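Local structure of mandelate racemase/muconate lactonizing enzyme (Roseovarius nubinhibens, 2QDD) at residues I219-Q224 and D243-E248; D14-K19 and L328-I333; Q125-E130 and L307-S312; P65-G70 and H100-S105. The protein is of unknown specific function but, as a magnesium-dependent member of the mandelate racemase/muconate lactonizing enzyme family, probably transforms a carboxylate substrate. One frame throughout, in Å; residues are numbered along the deposited sequence.

Interaction 1 of 4, residues I219-Q224 and D243-E248; sequences IEQPCQ and DECLHE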
loop_
_atom_site.group_PDB
_atom_site.type_symbol
_atom_site.label_atom_id
_atom_site.label_comp_id
_atom_site.label_asym_id
_atom_site.label_seq_id
_atom_site.Cartn_x
_atom_site.Cartn_y
_atom_site.Cartn_z
ATOM N N ILE A 219 6.024 25.935 4.990
ATOM C CA ILE A 219 4.614 26.259 4.810
ATOM C C ILE A 219 3.833 25.668 5.968
ATOM O O ILE A 219 3.844 24.450 6.179
ATOM C CB ILE A 219 4.050 25.707 3.469
ATOM C CG1 ILE A 219 4.899 26.161 2.274
ATOM C CG2 ILE A 219 2.577 26.101 3.293
ATOM C CD1 ILE A 219 5.078 27.677 2.129
ATOM N N GLU A 220 3.166 26.535 6.721
ATOM C CA GLU A 220 2.419 26.103 7.891
ATOM C C GLU A 220 0.961 25.877 7.527
ATOM O O GLU A 220 0.292 26.786 7.018
ATOM C CB GLU A 220 2.556 27.111 9.032
ATOM C CG GLU A 220 2.035 26.614 10.375
ATOM C CD GLU A 220 1.917 27.723 11.415
ATOM O OE1 GLU A 220 2.786 28.627 11.435
ATOM O OE2 GLU A 220 0.957 27.685 12.219
ATOM N N GLN A 221 0.508 24.645 7.775
ATOM C CA GLN A 221 -0.892 24.216 7.684
ATOM C C GLN A 221 -1.698 24.855 6.539
ATOM O O GLN A 221 -2.544 25.726 6.776
ATOM C CB GLN A 221 -1.589 24.346 9.049
ATOM C CG GLN A 221 -2.993 23.740 9.123
ATOM C CD GLN A 221 -3.025 22.305 9.567
ATOM O OE1 GLN A 221 -2.377 21.928 10.536
ATOM N NE2 GLN A 221 -3.817 21.492 8.875
ATOM N N PRO A 222 -1.416 24.443 5.286
ATOM C CA PRO A 222 -2.052 25.122 4.157
ATOM C C PRO A 222 -3.564 24.860 4.067
ATOM O O PRO A 222 -4.312 25.735 3.633
ATOM C CB PRO A 222 -1.302 24.568 2.937
ATOM C CG PRO A 222 -0.762 23.255 3.372
ATOM C CD PRO A 222 -0.517 23.354 4.852
ATOM N N CYS A 223 -3.996 23.681 4.511
ATOM C CA CYS A 223 -5.375 23.233 4.352
ATOM C C CYS A 223 -5.995 22.827 5.693
ATOM O O CYS A 223 -5.318 22.815 6.717
ATOM C CB CYS A 223 -5.432 22.074 3.353
ATOM S SG CYS A 223 -4.770 22.462 1.705
ATOM N N GLN A 224 -7.282 22.497 5.672
ATOM C CA GLN A 224 -8.096 22.395 6.885
ATOM C C GLN A 224 -7.895 21.069 7.620
ATOM O O GLN A 224 -8.004 21.002 8.852
ATOM C CB GLN A 224 -9.573 22.562 6.530
ATOM C CG GLN A 224 -10.292 23.647 7.318
ATOM C CD GLN A 224 -11.121 24.558 6.425
ATOM O OE1 GLN A 224 -11.851 24.095 5.545
ATOM N NE2 GLN A 224 -11.006 25.863 6.645
ATOM N N ASP A 243 -0.289 21.905 12.397
ATOM C CA ASP A 243 -0.662 22.633 13.615
ATOM C C ASP A 243 -2.097 22.293 14.029
ATOM O O ASP A 243 -2.312 21.406 14.851
ATOM C CB ASP A 243 -0.462 24.149 13.417
ATOM C CG ASP A 243 -0.724 24.973 14.692
ATOM O OD1 ASP A 243 -0.821 24.403 15.802
ATOM O OD2 ASP A 243 -0.827 26.214 14.577
ATOM N N GLU A 244 -3.073 22.982 13.444
ATOM C CA GLU A 244 -4.440 23.006 13.978
ATOM C C GLU A 244 -5.225 21.702 13.816
ATOM O O GLU A 244 -6.190 21.478 14.542
ATOM C CB GLU A 244 -5.228 24.175 13.383
ATOM C CG GLU A 244 -4.735 25.552 13.838
ATOM C CD GLU A 244 -3.716 26.166 12.886
ATOM O OE1 GLU A 244 -3.225 25.452 11.988
ATOM O OE2 GLU A 244 -3.402 27.366 13.033
ATOM N N CYS A 245 -4.813 20.850 12.875
ATOM C CA CYS A 245 -5.490 19.570 12.644
ATOM C C CYS A 245 -5.103 18.482 13.645
ATOM O O CYS A 245 -5.672 17.391 13.629
ATOM C CB CYS A 245 -5.300 19.080 11.199
ATOM S SG CYS A 245 -3.579 18.824 10.672
ATOM N N LEU A 246 -4.143 18.783 14.515
ATOM C CA LEU A 246 -3.562 17.784 15.406
ATOM C C LEU A 246 -4.108 17.902 16.831
ATOM O O LEU A 246 -3.564 18.626 17.660
ATOM C CB LEU A 246 -2.039 17.912 15.417
ATOM C CG LEU A 246 -1.272 17.816 14.101
ATOM C CD1 LEU A 246 0.062 18.498 14.287
ATOM C CD2 LEU A 246 -1.088 16.368 13.670
ATOM N N HIS A 247 -5.181 17.182 17.112
ATOM C CA HIS A 247 -5.917 17.377 18.356
ATOM C C HIS A 247 -5.456 16.433 19.462
ATOM O O HIS A 247 -5.572 16.757 20.646
ATOM C CB HIS A 247 -7.425 17.247 18.115
ATOM C CG HIS A 247 -7.965 18.254 17.146
ATOM N ND1 HIS A 247 -8.117 19.587 17.465
ATOM C CD2 HIS A 247 -8.376 18.125 15.862
ATOM C CE1 HIS A 247 -8.601 20.234 16.420
ATOM N NE2 HIS A 247 -8.768 19.370 15.434
ATOM N N GLU A 248 -4.941 15.270 19.068
ATOM C CA GLU A 248 -4.482 14.251 20.014
ATOM C C GLU A 248 -3.317 13.431 19.448
ATOM O O GLU A 248 -2.943 13.601 18.286
ATOM C CB GLU A 248 -5.637 13.339 20.445
ATOM C CG GLU A 248 -6.510 12.812 19.309
ATOM C CD GLU A 248 -7.796 12.151 19.805
ATOM O OE1 GLU A 248 -7.864 11.778 20.999
ATOM O OE2 GLU A 248 -8.740 12.002 18.996
#
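CG anti to the backbone N (chi1 -172°) and a bend at chi2 (91°) carry the amide of Gln221 across to the loop that follows strand 240-242. There Gln221 OE1 accepts from Asp243 N at 2.8 Å, the donor arriving in the plane of the carbonyl. The NE2 branch works in two directions, both within the amide plane: backward to Cys223 O, 2.9 Å from Gln221 NE2 and nearly straight, and across to Cys245 SG, 3.2 Å from Gln221 NE2. Cys245 lies on a type I turn running from Asp243 to Leu246, and its SG takes the crowded position between backbone N and carbonyl carbon. Three bonds thus fix the rotation of a buried amide. An alanine in place of Gln221, with no OE1 for Asp243 N, would probably loosen the turn that presents Asp243 and Glu244.

Nearer the backbone, Gln221 CG touches Glu244 OE1 at 3.3 Å, the carboxylate plane standing 76° from that of the amide. The extended chain of Glu220 brings its OE2 to 3.3 Å from Asp243 OD2, two acceptors not hydrogen-bonded to each other, which would repel if both are ionised. Lys265 pairs with Glu220, Arg270 and Lys267 with Asp243, and Tyr59 bonds to Glu244; the three cations are likely to offset the repulsion. Such acid crowding suits a cation, and Glu220, Asp243 and Glu244, with nearby Asp196, are Mg(2+) ligands of this protein, although no metal is bound to this chain. Acidic residues at the C-terminal ends of successive barrel strands form the metal site of the enolase superfamily.

Interaction 2 of 4, residues D14-K19 and L328-I333; sequences DLPLAK and LADDPI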
loop_
_atom_site.group_PDB
_atom_site.type_symbol
_atom_site.label_atom_id
_atom_site.label_comp_id
_atom_site.label_asym_id
_atom_site.label_seq_id
_atom_site.Cartn_x
_atom_site.Cartn_y
_atom_site.Cartn_z
ATOM N N ASP A 14 -10.676 39.496 31.182
ATOM C CA ASP A 14 -10.994 40.149 29.920
ATOM C C ASP A 14 -9.733 40.838 29.409
ATOM O O ASP A 14 -9.282 41.829 29.990
ATOM C CB ASP A 14 -12.102 41.184 30.146
ATOM C CG ASP A 14 -12.956 41.414 28.914
ATOM O OD1 ASP A 14 -12.415 41.858 27.878
ATOM O OD2 ASP A 14 -14.178 41.164 28.992
ATOM N N LEU A 15 -9.154 40.308 28.335
ATOM C CA LEU A 15 -7.847 40.768 27.874
ATOM C C LEU A 15 -7.938 41.424 26.504
ATOM O O LEU A 15 -8.020 40.724 25.494
ATOM C CB LEU A 15 -6.845 39.617 27.810
ATOM C CG LEU A 15 -6.578 38.728 29.017
ATOM C CD1 LEU A 15 -5.842 37.510 28.516
ATOM C CD2 LEU A 15 -5.750 39.466 30.062
ATOM N N PRO A 16 -7.912 42.768 26.462
ATOM C CA PRO A 16 -7.972 43.455 25.174
ATOM C C PRO A 16 -6.707 43.215 24.356
ATOM O O PRO A 16 -5.609 43.144 24.913
ATOM C CB PRO A 16 -8.098 44.932 25.563
ATOM C CG PRO A 16 -7.512 45.019 26.929
ATOM C CD PRO A 16 -7.819 43.709 27.594
ATOM N N LEU A 17 -6.878 43.060 23.049
ATOM C CA LEU A 17 -5.752 42.962 22.131
ATOM C C LEU A 17 -5.219 44.344 21.773
ATOM O O LEU A 17 -5.977 45.317 21.722
ATOM C CB LEU A 17 -6.156 42.205 20.861
ATOM C CG LEU A 17 -6.658 40.765 21.020
ATOM C CD1 LEU A 17 -7.362 40.324 19.754
ATOM C CD2 LEU A 17 -5.531 39.807 21.367
ATOM N N ALA A 18 -3.912 44.412 21.532
ATOM C CA ALA A 18 -3.259 45.604 20.995
ATOM C C ALA A 18 -3.716 45.936 19.569
ATOM O O ALA A 18 -3.929 47.103 19.239
ATOM C CB ALA A 18 -1.742 45.441 21.047
ATOM N N LYS A 19 -3.859 44.907 18.734
ATOM C CA LYS A 19 -4.406 45.064 17.383
ATOM C C LYS A 19 -5.717 44.283 17.221
ATOM O O LYS A 19 -5.692 43.080 16.948
ATOM C CB LYS A 19 -3.391 44.624 16.316
ATOM C CG LYS A 19 -2.007 45.261 16.423
ATOM C CD LYS A 19 -1.965 46.654 15.802
ATOM C CE LYS A 19 -0.565 47.250 15.875
ATOM N NZ LYS A 19 -0.168 47.607 17.267
ATOM N N LEU A 328 -1.249 41.396 23.612
ATOM C CA LEU A 328 -2.201 41.978 24.559
ATOM C C LEU A 328 -1.847 43.422 24.920
ATOM O O LEU A 328 -0.668 43.787 24.975
ATOM C CB LEU A 328 -2.259 41.148 25.845
ATOM C CG LEU A 328 -2.586 39.655 25.789
ATOM C CD1 LEU A 328 -2.424 39.050 27.180
ATOM C CD2 LEU A 328 -3.988 39.399 25.232
ATOM N N ALA A 329 -2.876 44.227 25.182
ATOM C CA ALA A 329 -2.702 45.597 25.668
ATOM C C ALA A 329 -2.655 45.691 27.198
ATOM O O ALA A 329 -2.136 46.665 27.749
ATOM C CB ALA A 329 -3.790 46.497 25.110
ATOM N N ASP A 330 -3.193 44.678 27.877
ATOM C CA ASP A 330 -3.151 44.603 29.339
ATOM C C ASP A 330 -2.169 43.535 29.840
ATOM O O ASP A 330 -1.825 42.605 29.108
ATOM C CB ASP A 330 -4.554 44.334 29.892
ATOM C CG ASP A 330 -4.879 45.183 31.112
ATOM O OD1 ASP A 330 -4.002 45.345 31.992
ATOM O OD2 ASP A 330 -6.021 45.686 31.191
ATOM N N ASP A 331 -1.726 43.681 31.089
ATOM C CA ASP A 331 -0.895 42.680 31.764
ATOM C C ASP A 331 -1.364 42.516 33.214
ATOM O O ASP A 331 -1.233 43.444 34.018
ATOM C CB ASP A 331 0.585 43.094 31.717
ATOM C CG ASP A 331 1.549 41.962 32.096
ATOM O OD1 ASP A 331 1.122 40.894 32.589
ATOM O OD2 ASP A 331 2.766 42.159 31.903
ATOM N N PRO A 332 -1.927 41.338 33.545
ATOM C CA PRO A 332 -2.335 40.972 34.904
ATOM C C PRO A 332 -1.227 40.380 35.789
ATOM O O PRO A 332 -1.435 40.203 36.995
ATOM C CB PRO A 332 -3.413 39.921 34.656
ATOM C CG PRO A 332 -2.961 39.243 33.415
ATOM C CD PRO A 332 -2.257 40.276 32.575
ATOM N N ILE A 333 -0.077 40.064 35.197
ATOM C CA ILE A 333 1.079 39.567 35.951
ATOM C C ILE A 333 2.379 40.303 35.574
ATOM O O ILE A 333 3.283 39.702 34.981
ATOM C CB ILE A 333 1.245 38.025 35.814
ATOM C CG1 ILE A 333 0.946 37.559 34.382
ATOM C CG2 ILE A 333 0.337 37.295 36.802
ATOM C CD1 ILE A 333 1.544 36.220 34.044
#
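Leu328 forms the tight part of this contact, its CG anti to the carbonyl carbon so that both methyls reach back to strand 5-22. Leu328 CD2 packs on Leu15 CB at 3.9 Å and also meets Leu17 CD2 at 4.2 Å. The other branch, Leu328 CD1, lies 4.0 Å from Leu15 CD1, the two leucines crossing obliquely. Leu15 CD2 reaches the ring of Pro332 at CG, 4.4 Å away, while Tyr37 of strand 29-42 also touches Pro332. The backbones come close beside this cluster: Leu17 and Leu328 form a single beta bridge, in which Ala329 N donates to Pro16 O at 3.0 Å. That bond is almost straight at hydrogen (175°), yet the donor stands 28° out of the carbonyl plane.

The opposite character appears around Ala18, Ala329 and Asp330, which are open to solvent. Here the ring of Pro16 meets its neighbours loosely: CD rests 4.0 Å from Asp330 CB, and CG lies 4.4 Å from Ala329 CB. Asp331 turns its side chain to its own segment, OD1 accepting from Ile333 N in an Asx turn, while OD2 pairs with Arg339.

This link between the N-terminal domain and the barrel domain therefore rests on leucine packing and a few backbone hydrogen bonds, Ala18 also being bonded to His327; no carboxylate forms a hydrogen bond or salt bridge between the segments, so the join should depend little on ionisation.

Interaction 3 of 4, residues Q125-E130 and L307-S312; sequences QLLGGE and LHLAAS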
loop_
_atom_site.group_PDB
_atom_site.type_symbol
_atom_site.label_atom_id
_atom_site.label_comp_id
_atom_site.label_asym_id
_atom_site.label_seq_id
_atom_site.Cartn_x
_atom_site.Cartn_y
_atom_site.Cartn_z
ATOM N N GLN A 125 13.349 21.453 34.007
ATOM C CA GLN A 125 14.161 20.354 34.528
ATOM C C GLN A 125 13.367 19.066 34.710
ATOM O O GLN A 125 13.879 17.970 34.451
ATOM C CB GLN A 125 14.838 20.750 35.838
ATOM C CG GLN A 125 15.873 19.745 36.315
ATOM C CD GLN A 125 17.034 20.389 37.042
ATOM O OE1 GLN A 125 18.196 20.155 36.708
ATOM N NE2 GLN A 125 16.728 21.203 38.043
ATOM N N LEU A 126 12.119 19.195 35.152
ATOM C CA LEU A 126 11.211 18.047 35.241
ATOM C C LEU A 126 10.905 17.471 33.863
ATOM O O LEU A 126 10.674 16.270 33.722
ATOM C CB LEU A 126 9.910 18.431 35.949
ATOM C CG LEU A 126 9.925 18.539 37.475
ATOM C CD1 LEU A 126 8.584 19.057 37.950
ATOM C CD2 LEU A 126 10.235 17.201 38.121
ATOM N N LEU A 127 10.931 18.342 32.856
ATOM C CA LEU A 127 10.766 17.947 31.466
ATOM C C LEU A 127 12.068 17.487 30.806
ATOM O O LEU A 127 12.070 17.071 29.651
ATOM C CB LEU A 127 10.101 19.079 30.673
ATOM C CG LEU A 127 8.665 19.361 31.129
ATOM C CD1 LEU A 127 8.210 20.758 30.745
ATOM C CD2 LEU A 127 7.698 18.298 30.623
ATOM N N GLY A 128 13.169 17.563 31.546
ATOM C CA GLY A 128 14.384 16.826 31.215
ATOM C C GLY A 128 15.511 17.678 30.664
ATOM O O GLY A 128 16.557 17.148 30.299
ATOM N N GLY A 129 15.304 18.993 30.602
ATOM C CA GLY A 129 16.292 19.911 30.027
ATOM C C GLY A 129 17.493 20.146 30.930
ATOM O O GLY A 129 17.374 20.066 32.154
ATOM N N GLU A 130 18.644 20.439 30.327
ATOM C CA GLU A 130 19.876 20.705 31.080
ATOM C C GLU A 130 19.948 22.105 31.678
ATOM O O GLU A 130 20.628 22.320 32.681
ATOM C CB GLU A 130 21.124 20.452 30.224
ATOM C CG GLU A 130 21.229 21.261 28.931
ATOM C CD GLU A 130 22.661 21.386 28.419
ATOM O OE1 GLU A 130 22.833 21.616 27.202
ATOM O OE2 GLU A 130 23.613 21.258 29.226
ATOM N N LEU A 307 6.973 27.566 27.212
ATOM C CA LEU A 307 8.394 27.890 27.060
ATOM C C LEU A 307 9.313 27.002 27.891
ATOM O O LEU A 307 10.465 26.789 27.524
ATOM C CB LEU A 307 8.670 29.366 27.353
ATOM C CG LEU A 307 9.815 29.945 26.516
ATOM C CD1 LEU A 307 9.290 30.765 25.355
ATOM C CD2 LEU A 307 10.748 30.762 27.371
ATOM N N HIS A 308 8.797 26.481 28.999
ATOM C CA HIS A 308 9.453 25.407 29.744
ATOM C C HIS A 308 9.632 24.137 28.901
ATOM O O HIS A 308 10.673 23.476 28.982
ATOM C CB HIS A 308 8.661 25.070 31.015
ATOM C CG HIS A 308 8.944 25.978 32.174
ATOM N ND1 HIS A 308 10.142 25.969 32.854
ATOM C CD2 HIS A 308 8.170 26.900 32.793
ATOM C CE1 HIS A 308 10.099 26.856 33.831
ATOM N NE2 HIS A 308 8.914 27.436 33.815
ATOM N N LEU A 309 8.608 23.799 28.109
ATOM C CA LEU A 309 8.683 22.678 27.167
ATOM C C LEU A 309 9.618 22.982 25.999
ATOM O O LEU A 309 10.430 22.141 25.623
ATOM C CB LEU A 309 7.289 22.283 26.661
ATOM C CG LEU A 309 7.166 20.910 25.981
ATOM C CD1 LEU A 309 7.435 19.766 26.940
ATOM C CD2 LEU A 309 5.801 20.745 25.348
ATOM N N ALA A 310 9.495 24.185 25.440
ATOM C CA ALA A 310 10.399 24.674 24.393
ATOM C C ALA A 310 11.891 24.612 24.766
ATOM O O ALA A 310 12.710 24.156 23.967
ATOM C CB ALA A 310 10.006 26.085 23.970
ATOM N N ALA A 311 12.228 25.045 25.981
ATOM C CA ALA A 311 13.623 25.112 26.438
ATOM C C ALA A 311 14.227 23.741 26.701
ATOM O O ALA A 311 15.418 23.532 26.481
ATOM C CB ALA A 311 13.736 25.978 27.678
ATOM N N SER A 312 13.398 22.809 27.165
ATOM C CA SER A 312 13.828 21.437 27.447
ATOM C C SER A 312 13.927 20.564 26.188
ATOM O O SER A 312 14.355 19.410 26.258
ATOM C CB SER A 312 12.870 20.798 28.453
ATOM O OG SER A 312 11.556 20.748 27.925
HETATM O O HOH W 1 14.283 17.127 27.218
#
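Leu127 and Leu309 cross at about a right angle, so that methyl meets methyl rather than chain lying along chain. Leu309 CD1 sits at the fork of its partner, 4.0 Å from both Leu127 CD1 and Leu127 CD2. The first torsions set up this crossing: CG of Leu127 is anti to its carbonyl carbon, whereas CG of Leu309 is anti to its backbone N. Trp112 of helix 101-119 and Arg278 of helix 274-287 also touch Leu127, enclosing it.

Nearer the backbone, Ser312 approaches with its short side chain. Ser312 OG lies 3.5 Å from Leu127 CB and is bonded by Arg281, while Ser312 CB comes to 3.7 Å from Gly129 N. Packing here is so close that a side chain on Gly129 would collide with Ser312 CA. A water stands between the two segments, 2.5 Å from Ser312 O and 3.3 Å from Leu127 O, within reach of both carbonyls, though other acceptors nearby compete for its protons. His308 is directed elsewhere, its NE2 donating to Leu353 O and its ring nearly parallel to that of Trp124.

The same bend takes part in the assembly, since Gly129 O accepts from Ser85 OG of the second subunit. Gly128, with a positive phi (107°) that favours glycine, closes helix 123-126 as a Schellman motif, and this glycine-ended helix abuts helix 300-311 of the barrel domain.

Interaction 4 of 4, residues P65-G70 and H100-S105; sequences PGLRAG and HSYVKS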
loop_
_atom_site.group_PDB
_atom_site.type_symbol
_atom_site.label_atom_id
_atom_site.label_comp_id
_atom_site.label_asym_id
_atom_site.label_seq_id
_atom_site.Cartn_x
_atom_site.Cartn_y
_atom_site.Cartn_z
ATOM N N PRO A 65 -16.535 30.301 27.771
ATOM C CA PRO A 65 -17.653 29.769 28.563
ATOM C C PRO A 65 -17.671 28.242 28.681
ATOM O O PRO A 65 -18.050 27.713 29.727
ATOM C CB PRO A 65 -18.894 30.271 27.813
ATOM C CG PRO A 65 -18.417 31.429 27.009
ATOM C CD PRO A 65 -17.019 31.092 26.622
ATOM N N GLY A 66 -17.238 27.544 27.631
ATOM C CA GLY A 66 -17.104 26.086 27.686
ATOM C C GLY A 66 -15.994 25.597 28.587
ATOM O O GLY A 66 -16.103 24.525 29.183
ATOM N N LEU A 67 -14.927 26.386 28.683
ATOM C CA LEU A 67 -13.794 26.067 29.553
ATOM C C LEU A 67 -14.210 26.063 31.021
ATOM O O LEU A 67 -13.900 25.126 31.762
ATOM C CB LEU A 67 -12.641 27.053 29.321
ATOM C CG LEU A 67 -11.206 26.522 29.380
ATOM C CD1 LEU A 67 -10.261 27.407 28.571
ATOM C CD2 LEU A 67 -10.693 26.354 30.800
ATOM N N ARG A 68 -14.930 27.103 31.428
ATOM C CA ARG A 68 -15.428 27.210 32.797
ATOM C C ARG A 68 -16.517 26.196 33.123
ATOM O O ARG A 68 -16.535 25.649 34.231
ATOM C CB ARG A 68 -15.881 28.638 33.088
ATOM C CG ARG A 68 -14.712 29.624 33.147
ATOM C CD ARG A 68 -15.172 31.048 33.390
ATOM N NE ARG A 68 -15.831 31.635 32.224
ATOM C CZ ARG A 68 -15.203 32.295 31.255
ATOM N NH1 ARG A 68 -13.886 32.449 31.292
ATOM N NH2 ARG A 68 -15.895 32.799 30.242
ATOM N N ALA A 69 -17.399 25.926 32.153
ATOM C CA ALA A 69 -18.395 24.842 32.268
ATOM C C ALA A 69 -17.764 23.461 32.398
ATOM O O ALA A 69 -18.249 22.622 33.154
ATOM C CB ALA A 69 -19.379 24.873 31.097
ATOM N N GLY A 70 -16.676 23.237 31.664
ATOM C CA GLY A 70 -15.902 22.004 31.765
ATOM C C GLY A 70 -15.251 21.800 33.119
ATOM O O GLY A 70 -15.290 20.690 33.660
ATOM N N HIS A 100 -12.445 17.764 25.074
ATOM C CA HIS A 100 -12.313 19.040 25.779
ATOM C C HIS A 100 -10.901 19.280 26.289
ATOM O O HIS A 100 -10.695 19.520 27.482
ATOM C CB HIS A 100 -13.326 19.142 26.924
ATOM C CG HIS A 100 -14.749 19.043 26.479
ATOM N ND1 HIS A 100 -15.412 17.838 26.373
ATOM C CD2 HIS A 100 -15.636 19.997 26.111
ATOM C CE1 HIS A 100 -16.647 18.056 25.958
ATOM N NE2 HIS A 100 -16.807 19.357 25.792
ATOM N N SER A 101 -9.939 19.191 25.374
ATOM C CA SER A 101 -8.529 19.359 25.714
ATOM C C SER A 101 -8.236 20.761 26.250
ATOM O O SER A 101 -7.341 20.940 27.067
ATOM C CB SER A 101 -7.651 19.043 24.506
ATOM O OG SER A 101 -8.037 19.805 23.380
ATOM N N TYR A 102 -9.014 21.738 25.794
ATOM C CA TYR A 102 -8.943 23.117 26.267
ATOM C C TYR A 102 -9.343 23.322 27.727
ATOM O O TYR A 102 -8.842 24.235 28.379
ATOM C CB TYR A 102 -9.760 24.035 25.363
ATOM C CG TYR A 102 -11.276 23.878 25.410
ATOM C CD1 TYR A 102 -12.078 24.847 26.023
ATOM C CD2 TYR A 102 -11.911 22.794 24.805
ATOM C CE1 TYR A 102 -13.471 24.726 26.050
ATOM C CE2 TYR A 102 -13.300 22.664 24.827
ATOM C CZ TYR A 102 -14.073 23.633 25.450
ATOM O OH TYR A 102 -15.449 23.508 25.460
ATOM N N VAL A 103 -10.241 22.472 28.218
ATOM C CA VAL A 103 -10.608 22.426 29.633
ATOM C C VAL A 103 -9.467 21.837 30.456
ATOM O O VAL A 103 -9.173 22.302 31.562
ATOM C CB VAL A 103 -11.909 21.601 29.848
ATOM C CG1 VAL A 103 -12.200 21.399 31.332
ATOM C CG2 VAL A 103 -13.088 22.282 29.162
ATOM N N LYS A 104 -8.816 20.826 29.888
ATOM C CA LYS A 104 -7.880 19.983 30.617
ATOM C C LYS A 104 -6.519 20.626 30.830
ATOM O O LYS A 104 -5.833 20.306 31.804
ATOM C CB LYS A 104 -7.721 18.645 29.905
ATOM C CG LYS A 104 -8.792 17.661 30.283
ATOM C CD LYS A 104 -9.089 16.733 29.153
ATOM C CE LYS A 104 -10.195 15.792 29.541
ATOM N NZ LYS A 104 -10.431 14.809 28.442
ATOM N N SER A 105 -6.148 21.527 29.920
ATOM C CA SER A 105 -4.815 22.136 29.899
ATOM C C SER A 105 -4.473 23.008 31.123
ATOM O O SER A 105 -3.393 22.861 31.683
ATOM C CB SER A 105 -4.563 22.877 28.572
ATOM O OG SER A 105 -3.300 23.526 28.549
HETATM O O HOH W 2 -17.520 22.570 27.727
#
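Two helices of the N-terminal domain, 64-78 and 101-119, cross here at -65° with their local axes 8.7 Å apart. The crossing uses a GxxxG spacing, Gly66 and Gly70 facing the second helix one turn apart.

Tyr102 can be followed outward from its backbone. From CB the ring swings into the crowded position between backbone N and carbonyl carbon (chi1 69°), which lays it against helix 64-78. Tyr102 CD1 then meets Leu67 CG at 3.9 Å, the two side chains sliding past each other in opposite directions. Tyr102 CE1 goes deeper and touches Leu67 N at 3.4 Å, the nitrogen lying at the ring edge, near its plane. CZ passes Gly66 C, and OH ends beside Gly66 CA; a CB on this glycine would clash with that hydroxyl. At the tip, a water 3.2 Å from Tyr102 OH donates to Gly66 O, 2.8 Å away, and so ties the hydroxyl to the facing backbone. The same OH bonds to His100 NE2 of the third subunit, where the reciprocal pair also forms. A phenylalanine in place of Tyr102 has no hydroxyl for the water or for that histidine, and would probably weaken this join between subunits.

Val103 lies over one face of the Tyr102 ring, its CG2 standing 3.9 Å above the ring plane over the centre. A CB on Gly70 would overlap the same methyl. The valine's other methyl, Val103 CG1, presses directly on the glycine backbone, 3.6 Å from Gly70 C.

Interactions 1, 3 and 4 are buried, whereas interaction 2 is only partly so, with three of its touching residues open to solvent. Polar chemistry dominates interaction 1 at the metal site; the other three are chiefly apolar packing. Interactions 2 and 3 each join the N-terminal domain to the barrel domain, about 27 Å apart between centres, one through a strand and a loop, the other through helix ends. Interaction 4 stays within the N-terminal domain, and its helix 101-119 is followed by helix 123-126 of interaction 3. Both of these use glycines for close approach, have a water between their segments and reach neighbouring subunits, while no other chain of the assembly touches interactions 1 and 2.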